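PDB 3JQ0: SusD superfamily protein from Bacteroides vulgatus ATCC 8482, which probably binds nutrients, perhaps glycans, at the outer membrane as a member of the SusD family. Local coordinates for residues Gln100-Gly105 against Ser172-Arg177. Residues are numbered along the deposited sequence; the frame is centred on the assembly and turned at random.
Sequences QNYYLG and SFKLGR
Tyr102 lays one face of its ring against the side chain of Lys174. CB of Lys174 sits 3.7 Å from the ring centroid, 18° off the normal, a CH-pi contact displaced toward the hydroxyl end. With CG anti to the backbone N (chi1 180°) and the next torsions extended, the lysine chain runs back past the ring in the opposite sense. Its CD meets Tyr102 CG at 3.7 Å before the chain bends at chi4. Its NZ makes a weak hydrogen bond to Thr99. Leu175 adds apolar contact, with CD1 lying 4.0 Å from Tyr102 CD2 and obliquely near the Tyr103 ring. The hydroxyl of Tyr103 itself bonds to Thr13. Phe167, at the end of helix 149-167, also meets the Tyr102 ring edge-to-face.

Two waters link the Tyr102 hydroxyl to the loop backbone. One accepts a hydrogen bond from Tyr102 OH at 3.1 Å and donates to Ser172 O. The other donates to Tyr102 OH at 2.9 Å, donates to Gly176 O and accepts from Leu175 N. A phenylalanine in place of Tyr102 would probably leave both waters without their link from the loop to helix 97-122, since the hydroxyl they share would be gone.

A type I beta turn from Phe173 to Gly176, closed by Gly176 N to Phe173 O, presents Lys174 and Leu175 to helix 97-122. An inverse gamma turn centred on Phe173, with a weak Lys174 N to Ser172 O bond, leads into it. The contact is helix-to-loop packing within the helical scaffold of a SusD-family protein, joining helix 97-122 to the connection between helices 149-167 and 182-199.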
loop_
_atom_site.group_PDB
_atom_site.type_symbol
_atom_site.label_atom_id
_atom_site.label_comp_id
_atom_site.label_asym_id
_atom_site.label_seq_id
_atom_site.Cartn_x
_atom_site.Cartn_y
_atom_site.Cartn_z
ATOM N N GLN A 100 7.925 11.337 26.270
ATOM C CA GLN A 100 9.202 10.784 25.862
ATOM C C GLN A 100 9.001 9.372 25.260
ATOM O O GLN A 100 9.473 9.056 24.144
ATOM C CB GLN A 100 10.159 10.747 27.052
ATOM C CG GLN A 100 11.531 10.238 26.741
ATOM C CD GLN A 100 12.417 10.110 27.985
ATOM O OE1 GLN A 100 11.928 9.756 29.082
ATOM N NE2 GLN A 100 13.698 10.374 27.818
ATOM N N ASN A 101 8.288 8.519 25.977
ATOM C CA ASN A 101 8.041 7.154 25.515
ATOM C C ASN A 101 7.270 7.128 24.208
ATOM O O ASN A 101 7.523 6.281 23.359
ATOM C CB ASN A 101 7.342 6.352 26.615
ATOM C CG ASN A 101 8.286 5.956 27.754
ATOM O OD1 ASN A 101 9.501 5.973 27.609
ATOM N ND2 ASN A 101 7.700 5.534 28.879
ATOM N N TYR A 102 6.277 7.994 24.079
ATOM C CA TYR A 102 5.467 7.991 22.873
ATOM C C TYR A 102 6.342 8.334 21.659
ATOM O O TYR A 102 6.257 7.699 20.613
ATOM C CB TYR A 102 4.258 8.943 22.961
ATOM C CG TYR A 102 3.123 8.500 22.048
ATOM C CD1 TYR A 102 2.251 7.474 22.438
ATOM C CD2 TYR A 102 2.986 9.010 20.759
ATOM C CE1 TYR A 102 1.259 7.033 21.637
ATOM C CE2 TYR A 102 1.966 8.555 19.922
ATOM C CZ TYR A 102 1.127 7.562 20.370
ATOM O OH TYR A 102 0.127 7.107 19.535
ATOM N N TYR A 103 7.179 9.363 21.797
ATOM C CA TYR A 103 8.071 9.727 20.699
ATOM C C TYR A 103 9.027 8.581 20.357
ATOM O O TYR A 103 9.274 8.334 19.175
ATOM C CB TYR A 103 8.894 10.957 21.005
ATOM C CG TYR A 103 8.190 12.294 21.024
ATOM C CD1 TYR A 103 7.250 12.644 20.083
ATOM C CD2 TYR A 103 8.511 13.234 21.982
ATOM C CE1 TYR A 103 6.669 13.856 20.086
ATOM C CE2 TYR A 103 7.901 14.432 22.014
ATOM C CZ TYR A 103 6.982 14.770 21.071
ATOM O OH TYR A 103 6.378 16.023 21.033
ATOM N N LEU A 104 9.565 7.879 21.348
ATOM C CA LEU A 104 10.459 6.770 21.086
ATOM C C LEU A 104 9.687 5.640 20.401
ATOM O O LEU A 104 10.220 5.026 19.463
ATOM C CB LEU A 104 11.141 6.306 22.371
ATOM C CG LEU A 104 12.177 7.267 22.945
ATOM C CD1 LEU A 104 12.696 6.824 24.327
ATOM C CD2 LEU A 104 13.321 7.460 21.986
ATOM N N GLY A 105 8.449 5.382 20.838
ATOM C CA GLY A 105 7.650 4.348 20.177
ATOM C C GLY A 105 7.505 4.682 18.704
ATOM O O GLY A 105 7.693 3.818 17.816
ATOM N N SER A 172 -3.784 4.118 22.568
ATOM C CA SER A 172 -4.456 5.322 22.162
ATOM C C SER A 172 -3.710 5.914 20.965
ATOM O O SER A 172 -2.495 5.791 20.819
ATOM C CB SER A 172 -4.411 6.340 23.309
ATOM O OG SER A 172 -3.157 7.089 23.310
ATOM N N PHE A 173 -4.424 6.636 20.121
ATOM C CA PHE A 173 -3.803 7.394 19.030
ATOM C C PHE A 173 -3.544 8.773 19.635
ATOM O O PHE A 173 -4.243 9.742 19.336
ATOM C CB PHE A 173 -4.740 7.455 17.812
ATOM C CG PHE A 173 -5.001 6.109 17.185
ATOM C CD1 PHE A 173 -4.032 5.502 16.404
ATOM C CD2 PHE A 173 -6.210 5.447 17.365
ATOM C CE1 PHE A 173 -4.262 4.284 15.829
ATOM C CE2 PHE A 173 -6.424 4.230 16.812
ATOM C CZ PHE A 173 -5.448 3.652 16.016
ATOM N N LYS A 174 -2.508 8.847 20.471
ATOM C CA LYS A 174 -2.223 10.047 21.243
ATOM C C LYS A 174 -2.000 11.256 20.362
ATOM O O LYS A 174 -2.386 12.351 20.730
ATOM C CB LYS A 174 -0.998 9.839 22.138
ATOM C CG LYS A 174 -0.601 11.043 23.001
ATOM C CD LYS A 174 0.701 10.669 23.743
ATOM C CE LYS A 174 1.281 11.749 24.638
ATOM N NZ LYS A 174 2.542 12.310 24.042
ATOM N N LEU A 175 -1.377 11.056 19.197
ATOM C CA LEU A 175 -1.112 12.133 18.264
ATOM C C LEU A 175 -1.938 11.984 16.972
ATOM O O LEU A 175 -1.634 12.619 15.955
ATOM C CB LEU A 175 0.354 12.201 17.956
ATOM C CG LEU A 175 1.237 12.538 19.157
ATOM C CD1 LEU A 175 2.685 12.518 18.788
ATOM C CD2 LEU A 175 0.908 13.923 19.759
ATOM N N GLY A 176 -2.976 11.158 17.047
ATOM C CA GLY A 176 -3.874 10.925 15.911
ATOM C C GLY A 176 -3.461 9.738 15.043
ATOM O O GLY A 176 -2.330 9.255 15.112
ATOM N N ARG A 177 -4.398 9.323 14.196
ATOM C CA ARG A 177 -4.167 8.181 13.305
ATOM C C ARG A 177 -3.240 8.524 12.164
ATOM O O ARG A 177 -2.813 7.613 11.462
ATOM C CB ARG A 177 -5.500 7.662 12.779
ATOM C CG ARG A 177 -6.401 7.129 13.864
ATOM C CD ARG A 177 -7.880 7.074 13.422
ATOM N NE ARG A 177 -8.735 6.811 14.572
ATOM C CZ ARG A 177 -9.106 5.621 15.000
ATOM N NH1 ARG A 177 -8.837 4.524 14.326
ATOM N NH2 ARG A 177 -9.854 5.526 16.089
HETATM O O HOH W 1 -0.311 4.253 20.660
HETATM O O HOH W 2 -0.775 8.748 17.384
#